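Alginate biosynthesis protein AlgJ (PDB 4O8V) probably adds acetyl groups to the O-2 and O-3 positions of mannuronate residues in alginate, working with AlgI and AlgF at the inner membrane. Local coordinates at residues A[64-70]-A[110-116]; A[84-88]-A[274-280]; A[16-20]-A[179-183]. All blocks are in the same frame, centred on the assembly; numbering follows the deposited sequence.

Interaction 1. Residues A[64-70]-A[110-116]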
loop_
_atom_site.group_PDB
_atom_site.type_symbol
_atom_site.label_atom_id
_atom_site.label_comp_id
_atom_site.label_asym_id
_atom_site.label_seq_id
_atom_site.Cartn_x
_atom_site.Cartn_y
_atom_site.Cartn_z
ATOM N N LYS A 64 8.526 -0.208 -6.337
ATOM C CA LYS A 64 8.659 -0.938 -7.589
ATOM C C LYS A 64 10.129 -0.970 -7.994
ATOM O O LYS A 64 10.628 -1.983 -8.509
ATOM C CB LYS A 64 7.813 -0.309 -8.696
ATOM C CG LYS A 64 7.830 -1.133 -9.988
ATOM C CD LYS A 64 6.796 -0.664 -10.981
ATOM C CE LYS A 64 7.413 0.161 -12.065
ATOM N NZ LYS A 64 6.418 0.495 -13.127
ATOM N N ALA A 65 10.839 0.128 -7.727
ATOM C CA ALA A 65 12.267 0.213 -8.061
ATOM C C ALA A 65 13.127 -0.772 -7.279
ATOM O O ALA A 65 14.232 -1.092 -7.689
ATOM C CB ALA A 65 12.779 1.623 -7.836
ATOM N N ARG A 66 12.639 -1.220 -6.131
ATOM C CA ARG A 66 13.352 -2.205 -5.317
ATOM C C ARG A 66 13.058 -3.622 -5.797
ATOM O O ARG A 66 13.929 -4.479 -5.769
ATOM C CB ARG A 66 12.955 -2.072 -3.822
ATOM C CG ARG A 66 13.666 -3.062 -2.906
ATOM C CD ARG A 66 13.270 -2.900 -1.415
ATOM N NE ARG A 66 13.272 -1.509 -0.949
ATOM C CZ ARG A 66 14.363 -0.801 -0.671
ATOM N NH1 ARG A 66 15.578 -1.326 -0.852
ATOM N NH2 ARG A 66 14.244 0.453 -0.234
ATOM N N VAL A 67 11.824 -3.863 -6.224
ATOM C CA VAL A 67 11.415 -5.189 -6.650
ATOM C C VAL A 67 11.897 -5.471 -8.079
ATOM O O VAL A 67 12.245 -6.606 -8.400
ATOM C CB VAL A 67 9.881 -5.367 -6.566
ATOM C CG1 VAL A 67 9.460 -6.740 -7.100
ATOM C CG2 VAL A 67 9.398 -5.181 -5.121
ATOM N N TYR A 68 11.919 -4.437 -8.924
ATOM C CA TYR A 68 12.392 -4.577 -10.318
ATOM C C TYR A 68 13.675 -3.784 -10.611
ATOM O O TYR A 68 13.765 -3.035 -11.589
ATOM C CB TYR A 68 11.251 -4.187 -11.281
ATOM C CG TYR A 68 10.243 -5.305 -11.408
ATOM C CD1 TYR A 68 10.525 -6.418 -12.208
ATOM C CD2 TYR A 68 9.034 -5.283 -10.693
ATOM C CE1 TYR A 68 9.632 -7.472 -12.311
ATOM C CE2 TYR A 68 8.121 -6.344 -10.787
ATOM C CZ TYR A 68 8.435 -7.438 -11.593
ATOM O OH TYR A 68 7.557 -8.500 -11.685
ATOM N N THR A 69 14.702 -3.996 -9.796
ATOM C CA THR A 69 15.986 -3.313 -10.002
ATOM C C THR A 69 16.614 -3.655 -11.343
ATOM O O THR A 69 17.452 -2.903 -11.867
ATOM C CB THR A 69 17.008 -3.663 -8.911
ATOM O OG1 THR A 69 17.302 -5.063 -8.969
ATOM C CG2 THR A 69 16.456 -3.334 -7.545
ATOM N N GLU A 70 16.209 -4.785 -11.913
ATOM C CA GLU A 70 16.829 -5.232 -13.152
ATOM C C GLU A 70 16.370 -4.373 -14.329
ATOM O O GLU A 70 16.959 -4.436 -15.409
ATOM C CB GLU A 70 16.534 -6.722 -13.415
ATOM C CG GLU A 70 15.074 -7.067 -13.676
ATOM C CD GLU A 70 14.352 -7.563 -12.413
ATOM O OE1 GLU A 70 14.613 -7.028 -11.310
ATOM O OE2 GLU A 70 13.534 -8.504 -12.530
ATOM N N LYS A 110 7.824 -13.130 -8.767
ATOM C CA LYS A 110 8.258 -12.626 -10.084
ATOM C C LYS A 110 8.427 -13.733 -11.146
ATOM O O LYS A 110 8.304 -13.478 -12.354
ATOM C CB LYS A 110 9.576 -11.846 -9.958
ATOM C CG LYS A 110 9.460 -10.552 -9.162
ATOM C CD LYS A 110 10.822 -9.959 -8.867
ATOM C CE LYS A 110 11.523 -9.468 -10.124
ATOM N NZ LYS A 110 12.899 -8.969 -9.844
ATOM N N ALA A 111 8.713 -14.948 -10.707
ATOM C CA ALA A 111 8.887 -16.053 -11.654
ATOM C C ALA A 111 7.589 -16.380 -12.396
ATOM O O ALA A 111 7.618 -16.886 -13.526
ATOM C CB ALA A 111 9.411 -17.272 -10.943
ATOM N N ARG A 112 6.452 -16.080 -11.765
ATOM C CA ARG A 112 5.144 -16.373 -12.343
ATOM C C ARG A 112 4.707 -15.347 -13.393
ATOM O O ARG A 112 3.926 -15.662 -14.295
ATOM C CB ARG A 112 4.074 -16.445 -11.221
ATOM C CG ARG A 112 4.313 -17.547 -10.192
ATOM C CD ARG A 112 3.567 -17.235 -8.892
ATOM N NE ARG A 112 2.128 -17.114 -9.098
ATOM C CZ ARG A 112 1.267 -16.738 -8.154
ATOM N NH1 ARG A 112 1.709 -16.443 -6.938
ATOM N NH2 ARG A 112 -0.035 -16.660 -8.421
ATOM N N GLY A 113 5.197 -14.118 -13.264
ATOM C CA GLY A 113 4.788 -13.032 -14.129
ATOM C C GLY A 113 5.034 -11.715 -13.417
ATOM O O GLY A 113 5.672 -11.694 -12.366
ATOM N N GLN A 114 4.552 -10.622 -13.998
ATOM C CA GLN A 114 4.770 -9.304 -13.423
ATOM C C GLN A 114 3.995 -9.159 -12.109
ATOM O O GLN A 114 2.786 -9.420 -12.067
ATOM C CB GLN A 114 4.347 -8.211 -14.399
ATOM C CG GLN A 114 5.339 -8.078 -15.561
ATOM C CD GLN A 114 4.995 -6.948 -16.506
ATOM O OE1 GLN A 114 5.121 -7.096 -17.716
ATOM N NE2 GLN A 114 4.609 -5.792 -15.957
ATOM N N VAL A 115 4.693 -8.719 -11.064
ATOM C CA VAL A 115 4.033 -8.426 -9.793
ATOM C C VAL A 115 3.804 -6.911 -9.655
ATOM O O VAL A 115 3.020 -6.481 -8.819
ATOM C CB VAL A 115 4.834 -9.007 -8.588
ATOM C CG1 VAL A 115 4.982 -10.557 -8.714
ATOM C CG2 VAL A 115 6.186 -8.352 -8.414
ATOM N N PHE A 116 4.463 -6.114 -10.502
ATOM C CA PHE A 116 4.098 -4.706 -10.743
ATOM C C PHE A 116 3.904 -4.490 -12.241
ATOM O O PHE A 116 4.488 -5.223 -13.060
ATOM C CB PHE A 116 5.181 -3.713 -10.270
ATOM C CG PHE A 116 5.242 -3.516 -8.777
ATOM C CD1 PHE A 116 5.907 -4.436 -7.978
ATOM C CD2 PHE A 116 4.695 -2.378 -8.193
ATOM C CE1 PHE A 116 5.989 -4.262 -6.622
ATOM C CE2 PHE A 116 4.775 -2.187 -6.830
ATOM C CZ PHE A 116 5.418 -3.129 -6.040
HETATM O O HOH W 1 8.406 -10.593 -13.017
#
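In this SGNH hydrolase-like domain, the loop leading to the probable active-site residues Asp120 and His122 is fastened to the short helix 64-67 and the residues after it through Lys64 on Phe116, and through Tyr68 and Lys110 alongside each other. The backbone of Lys64 sits squarely over one face of the Phe116 ring: Lys64 CA is 4.1 Å from the ring centroid and 7° off its normal, a CH-pi contact. Their side chains run past each other in opposite directions, with Lys64 CD 3.5 Å from Phe116 CB, and the ammonium group continues to the carbonyl oxygens of Leu19, Leu117 and Asp120. The partners of the Tyr68 hydroxyl, Val115 N and a water, both lie in the plane of its ring. Val115 N donates to Tyr68 OH over 2.9 Å in a nearly straight bond (168°), while the water, 2.6 Å from Tyr68 OH, donates in turn to Lys110 O. Lys110 passes beside the same ring, bringing CE within 3.5 Å of Tyr68 CE1. Its NZ is held by Val67 O at 2.8 Å and by a salt bridge to Glu70, whose OE2 takes it on the syn lone pair at 2.8 Å and whose OE1 adds a weak bond; these partners would favour the charged amine. Val67 splits its methyls, CG1 on Val115 CG2 and CG2 on Phe116 CE1. Behind the loop, Phe116 rests on Met106 and Val115 on Ala109, both of helix 103-109, and Val115 also meets Met126 of helix 125-141.

Interaction 2. Residues A[84-88]-A[274-280]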
loop_
_atom_site.group_PDB
_atom_site.type_symbol
_atom_site.label_atom_id
_atom_site.label_comp_id
_atom_site.label_asym_id
_atom_site.label_seq_id
_atom_site.Cartn_x
_atom_site.Cartn_y
_atom_site.Cartn_z
ATOM N N LEU A 84 15.493 1.749 2.806
ATOM C CA LEU A 84 14.288 2.361 3.377
ATOM C C LEU A 84 13.259 1.309 3.818
ATOM O O LEU A 84 12.669 1.426 4.896
ATOM C CB LEU A 84 13.656 3.320 2.367
ATOM C CG LEU A 84 12.424 4.128 2.802
ATOM C CD1 LEU A 84 12.683 4.871 4.097
ATOM C CD2 LEU A 84 12.059 5.122 1.688
ATOM N N TYR A 85 13.053 0.290 2.984
ATOM C CA TYR A 85 12.124 -0.777 3.309
ATOM C C TYR A 85 12.512 -1.456 4.623
ATOM O O TYR A 85 11.686 -1.565 5.527
ATOM C CB TYR A 85 12.068 -1.794 2.157
ATOM C CG TYR A 85 11.192 -2.999 2.420
ATOM C CD1 TYR A 85 9.817 -2.949 2.199
ATOM C CD2 TYR A 85 11.740 -4.184 2.906
ATOM C CE1 TYR A 85 9.010 -4.052 2.443
ATOM C CE2 TYR A 85 10.951 -5.299 3.148
ATOM C CZ TYR A 85 9.581 -5.221 2.926
ATOM O OH TYR A 85 8.818 -6.342 3.174
ATOM N N ASN A 86 13.779 -1.864 4.728
ATOM C CA ASN A 86 14.321 -2.503 5.916
ATOM C C ASN A 86 14.220 -1.614 7.154
ATOM O O ASN A 86 13.825 -2.070 8.228
ATOM C CB ASN A 86 15.789 -2.890 5.667
ATOM C CG ASN A 86 16.439 -3.597 6.855
ATOM O OD1 ASN A 86 15.929 -4.594 7.379
ATOM N ND2 ASN A 86 17.580 -3.089 7.275
ATOM N N GLN A 87 14.575 -0.341 7.008
ATOM C CA GLN A 87 14.510 0.573 8.144
ATOM C C GLN A 87 13.071 0.864 8.570
ATOM O O GLN A 87 12.809 1.052 9.759
ATOM C CB GLN A 87 15.251 1.878 7.821
ATOM C CG GLN A 87 16.776 1.718 7.755
ATOM C CD GLN A 87 17.407 1.262 9.091
ATOM O OE1 GLN A 87 16.851 1.488 10.175
ATOM N NE2 GLN A 87 18.570 0.619 9.005
ATOM N N PHE A 88 12.151 0.919 7.609
ATOM C CA PHE A 88 10.719 1.056 7.913
ATOM C C PHE A 88 10.279 -0.145 8.774
ATOM O O PHE A 88 9.655 0.006 9.836
ATOM C CB PHE A 88 9.909 1.137 6.611
ATOM C CG PHE A 88 8.499 1.683 6.756
ATOM C CD1 PHE A 88 7.878 1.802 7.992
ATOM C CD2 PHE A 88 7.777 2.038 5.618
ATOM C CE1 PHE A 88 6.576 2.292 8.088
ATOM C CE2 PHE A 88 6.488 2.530 5.706
ATOM C CZ PHE A 88 5.883 2.661 6.944
ATOM N N PHE A 274 0.630 0.914 3.186
ATOM C CA PHE A 274 1.521 2.061 3.356
ATOM C C PHE A 274 2.774 1.811 2.507
ATOM O O PHE A 274 3.707 1.141 2.951
ATOM C CB PHE A 274 1.878 2.236 4.853
ATOM C CG PHE A 274 2.425 3.601 5.217
ATOM C CD1 PHE A 274 3.496 4.157 4.525
ATOM C CD2 PHE A 274 1.855 4.340 6.271
ATOM C CE1 PHE A 274 4.006 5.417 4.887
ATOM C CE2 PHE A 274 2.344 5.606 6.622
ATOM C CZ PHE A 274 3.418 6.149 5.922
ATOM N N PRO A 275 2.795 2.319 1.271
ATOM C CA PRO A 275 3.958 2.070 0.414
ATOM C C PRO A 275 5.232 2.737 0.978
ATOM O O PRO A 275 5.149 3.834 1.537
ATOM C CB PRO A 275 3.550 2.699 -0.935
ATOM C CG PRO A 275 2.018 2.721 -0.891
ATOM C CD PRO A 275 1.733 3.062 0.573
ATOM N N GLU A 276 6.386 2.093 0.836
ATOM C CA GLU A 276 7.584 2.563 1.535
ATOM C C GLU A 276 7.998 4.001 1.188
ATOM O O GLU A 276 8.457 4.731 2.062
ATOM C CB GLU A 276 8.759 1.606 1.288
ATOM C CG GLU A 276 9.282 1.581 -0.144
ATOM C CD GLU A 276 10.669 0.957 -0.276
ATOM O OE1 GLU A 276 11.681 1.657 -0.045
ATOM O OE2 GLU A 276 10.756 -0.228 -0.646
ATOM N N ARG A 277 7.806 4.427 -0.062
ATOM C CA ARG A 277 8.294 5.729 -0.496
ATOM C C ARG A 277 7.629 6.904 0.224
ATOM O O ARG A 277 8.138 8.014 0.175
ATOM C CB ARG A 277 8.103 5.902 -2.010
ATOM C CG ARG A 277 6.648 6.177 -2.448
ATOM C CD ARG A 277 6.583 6.181 -3.986
ATOM N NE ARG A 277 5.326 6.664 -4.562
ATOM C CZ ARG A 277 4.369 5.856 -5.017
ATOM N NH1 ARG A 277 4.515 4.541 -4.916
ATOM N NH2 ARG A 277 3.265 6.358 -5.557
ATOM N N TYR A 278 6.494 6.656 0.874
ATOM C CA TYR A 278 5.779 7.722 1.584
ATOM C C TYR A 278 6.358 8.032 2.959
ATOM O O TYR A 278 6.017 9.054 3.546
ATOM C CB TYR A 278 4.292 7.371 1.752
ATOM C CG TYR A 278 3.494 7.450 0.468
ATOM C CD1 TYR A 278 3.109 8.682 -0.065
ATOM C CD2 TYR A 278 3.142 6.294 -0.217
ATOM C CE1 TYR A 278 2.386 8.753 -1.250
ATOM C CE2 TYR A 278 2.426 6.354 -1.395
ATOM C CZ TYR A 278 2.046 7.580 -1.907
ATOM O OH TYR A 278 1.326 7.619 -3.087
ATOM N N LEU A 279 7.201 7.153 3.496
ATOM C CA LEU A 279 7.690 7.359 4.866
ATOM C C LEU A 279 8.518 8.657 5.007
ATOM O O LEU A 279 8.345 9.396 5.976
ATOM C CB LEU A 279 8.514 6.155 5.341
ATOM C CG LEU A 279 8.928 6.212 6.823
ATOM C CD1 LEU A 279 7.718 6.210 7.736
ATOM C CD2 LEU A 279 9.850 5.058 7.165
ATOM N N PRO A 280 9.400 8.958 4.036
ATOM C CA PRO A 280 10.101 10.233 4.235
ATOM C C PRO A 280 9.445 11.410 3.515
ATOM O O PRO A 280 10.135 12.382 3.208
ATOM C CB PRO A 280 11.485 9.949 3.668
ATOM C CG PRO A 280 11.232 8.958 2.562
ATOM C CD PRO A 280 10.043 8.133 2.991
#
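Phe88, Glu276 and Leu84 lose the most surface where helix 84-94 packs against the turn that follows strand 269-275, an inner strand of the parallel sheet in this SGNH hydrolase-like alpha/beta fold. Phe88 directs its ring edge at the face of Phe274, a T-shaped pair with centroids 5.2 Å apart and planes at 83°. The CE2-CZ edge does the touching, with Phe88 CE2 3.6 Å from Phe274 CD1. A methyl of Leu279 lies over one face of Phe88, its CD2 3.9 Å from the ring centroid, a CH-pi contact. The Phe88 ring also reaches Leu58 and Ile60 of strand 55-61 and Ile42 of helix 31-51, so it is wedged between sheet and helices.

Glu276 opens the 3-10 turn 276-278 and sends its carboxylate to the first turn of helix 84-94. Its CG is placed between the backbone N and the carbonyl carbon (chi1 68°), and the extended chain beyond sets OE1 3.5 Å from Leu84 CB and OE2 3.5 Å from Tyr85 CB. These are packing contacts; the buried charge is met elsewhere, OE1 by a salt bridge to Arg66 and OE2 by the backbone N of Ala63. The next residue, Arg277, makes a salt bridge with Glu23, and the Arg277 side chain is about 6 Å from that of Ser218, the probable nucleophile.

Leu84 divides its two methyls between Leu279 and Pro280. Its CD1 faces Leu279 CD2, whereas CD2 meets the Pro280 ring, 3.9 Å from Pro280 CD.

Interaction 3. Residues A[16-20]-A[179-183]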
loop_
_atom_site.group_PDB
_atom_site.type_symbol
_atom_site.label_atom_id
_atom_site.label_comp_id
_atom_site.label_asym_id
_atom_site.label_seq_id
_atom_site.Cartn_x
_atom_site.Cartn_y
_atom_site.Cartn_z
ATOM N N ASP A 16 13.852 -1.373 -21.295
ATOM C CA ASP A 16 12.744 -2.156 -21.858
ATOM C C ASP A 16 11.385 -1.455 -21.688
ATOM O O ASP A 16 10.356 -2.114 -21.438
ATOM C CB ASP A 16 12.685 -3.569 -21.222
ATOM C CG ASP A 16 13.772 -4.509 -21.749
ATOM O OD1 ASP A 16 14.654 -4.054 -22.523
ATOM O OD2 ASP A 16 13.747 -5.711 -21.387
ATOM N N GLN A 17 11.381 -0.131 -21.841
ATOM C CA GLN A 17 10.161 0.680 -21.735
ATOM C C GLN A 17 9.460 0.537 -20.358
ATOM O O GLN A 17 8.236 0.634 -20.253
ATOM C CB GLN A 17 9.173 0.348 -22.883
ATOM C CG GLN A 17 9.760 0.587 -24.304
ATOM C CD GLN A 17 8.720 0.957 -25.376
ATOM O OE1 GLN A 17 7.679 0.307 -25.530
ATOM N NE2 GLN A 17 9.025 2.004 -26.146
ATOM N N TRP A 18 10.251 0.339 -19.302
ATOM C CA TRP A 18 9.733 0.420 -17.921
ATOM C C TRP A 18 9.790 1.885 -17.445
ATOM O O TRP A 18 10.711 2.615 -17.813
ATOM C CB TRP A 18 10.564 -0.469 -16.984
ATOM C CG TRP A 18 10.137 -1.915 -16.986
ATOM C CD1 TRP A 18 10.312 -2.844 -17.987
ATOM C CD2 TRP A 18 9.448 -2.580 -15.937
ATOM N NE1 TRP A 18 9.738 -4.048 -17.615
ATOM C CE2 TRP A 18 9.225 -3.909 -16.351
ATOM C CE3 TRP A 18 9.000 -2.179 -14.670
ATOM C CZ2 TRP A 18 8.548 -4.841 -15.547
ATOM C CZ3 TRP A 18 8.339 -3.108 -13.873
ATOM C CH2 TRP A 18 8.123 -4.417 -14.315
ATOM N N LEU A 19 8.830 2.289 -16.618
ATOM C CA LEU A 19 8.784 3.630 -16.028
ATOM C C LEU A 19 8.747 3.500 -14.521
ATOM O O LEU A 19 8.131 2.586 -14.022
ATOM C CB LEU A 19 7.542 4.381 -16.484
ATOM C CG LEU A 19 7.359 4.509 -17.987
ATOM C CD1 LEU A 19 6.013 5.206 -18.263
ATOM C CD2 LEU A 19 8.511 5.307 -18.560
ATOM N N PHE A 20 9.354 4.433 -13.802
ATOM C CA PHE A 20 9.267 4.426 -12.338
ATOM C C PHE A 20 8.829 5.797 -11.838
ATOM O O PHE A 20 9.029 6.806 -12.523
ATOM C CB PHE A 20 10.611 4.055 -11.709
ATOM C CG PHE A 20 11.105 2.667 -12.056
ATOM C CD1 PHE A 20 10.768 1.579 -11.275
ATOM C CD2 PHE A 20 11.937 2.460 -13.148
ATOM C CE1 PHE A 20 11.249 0.287 -11.589
ATOM C CE2 PHE A 20 12.412 1.172 -13.472
ATOM C CZ PHE A 20 12.065 0.091 -12.686
ATOM N N LEU A 179 6.661 8.158 -29.088
ATOM C CA LEU A 179 7.721 7.746 -28.176
ATOM C C LEU A 179 7.221 7.087 -26.886
ATOM O O LEU A 179 8.028 6.539 -26.145
ATOM C CB LEU A 179 8.588 8.944 -27.805
ATOM C CG LEU A 179 9.759 9.328 -28.719
ATOM C CD1 LEU A 179 9.445 9.139 -30.198
ATOM C CD2 LEU A 179 10.146 10.766 -28.441
ATOM N N LEU A 180 5.917 7.166 -26.605
ATOM C CA LEU A 180 5.347 6.561 -25.392
ATOM C C LEU A 180 5.630 5.069 -25.350
ATOM O O LEU A 180 5.628 4.421 -26.391
ATOM C CB LEU A 180 3.832 6.787 -25.322
ATOM C CG LEU A 180 3.373 8.245 -25.237
ATOM C CD1 LEU A 180 1.877 8.356 -25.520
ATOM C CD2 LEU A 180 3.708 8.803 -23.859
ATOM N N PRO A 181 5.870 4.517 -24.150
ATOM C CA PRO A 181 6.027 3.064 -24.020
ATOM C C PRO A 181 4.746 2.322 -24.388
ATOM O O PRO A 181 3.657 2.894 -24.317
ATOM C CB PRO A 181 6.356 2.873 -22.535
ATOM C CG PRO A 181 5.747 4.059 -21.872
ATOM C CD PRO A 181 5.938 5.189 -22.839
ATOM N N ALA A 182 4.884 1.079 -24.837
ATOM C CA ALA A 182 3.721 0.228 -25.069
ATOM C C ALA A 182 2.858 0.165 -23.802
ATOM O O ALA A 182 3.389 0.082 -22.695
ATOM C CB ALA A 182 4.153 -1.189 -25.489
ATOM N N PRO A 183 1.533 0.218 -23.959
ATOM C CA PRO A 183 0.667 0.013 -22.794
ATOM C C PRO A 183 0.918 -1.335 -22.134
ATOM O O PRO A 183 1.289 -2.296 -22.824
ATOM C CB PRO A 183 -0.743 0.063 -23.386
ATOM C CG PRO A 183 -0.596 0.766 -24.684
ATOM C CD PRO A 183 0.766 0.452 -25.193
#
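Leu180 comes near Gln17 only through its backbone, in a long approach of 4.2 Å from Leu180 O to Gln17 NE2, while its CB points away. Pro181 then carries the apolar part of the contact. Its CB rests against the backbone and stem of Gln17, 3.7 Å from Gln17 O and 3.8 Å from Gln17 CB, and its CG meets Leu19 CD1 at 3.8 Å, the two side chains crossing at about a right angle. At Ala182 the contact becomes polar: Ala182 N donates to Gln17 OE1 over 3.0 Å. The N-H points almost straight at the oxygen (170°), yet approaches from above the amide carbonyl plane, 48° out of it. Gln17 reaches there with CG anti to its carbonyl carbon and an extended chain; since a second conformer exists, this bond may be held only part of the time. Arg118 adds a second link, its NH1 bonding both Gln17 O and Ala182 O. The backbone of 180-183 has the extended angles of a polyproline II stretch, and it lies across the turn and second strand of the small beta hairpin formed by strands 11-13 and 19-21, at the surface of the domain.

In the fold
From the N terminus, the chain first lays down 16-20, which waits until 179-183 for its partner; interaction 3 therefore closes a long loop that contains both ends of interaction 1. Interaction 2 starts within that span, at 84-88, and finishes at 274-280, so it crosses the other two. In space the pattern differs. Interactions 1 and 3 touch, the Trp18 ring packing on that of Tyr68, and interactions 1 and 2 meet through the salt bridge between Arg66 and Glu276, whereas 2 and 3 stay about 8 Å apart at their nearest atoms. Helix 64-67 thus stands between the peripheral hairpin and the parallel sheet, with the loop leading to the probable catalytic residues Asp120 and His122 on its flank.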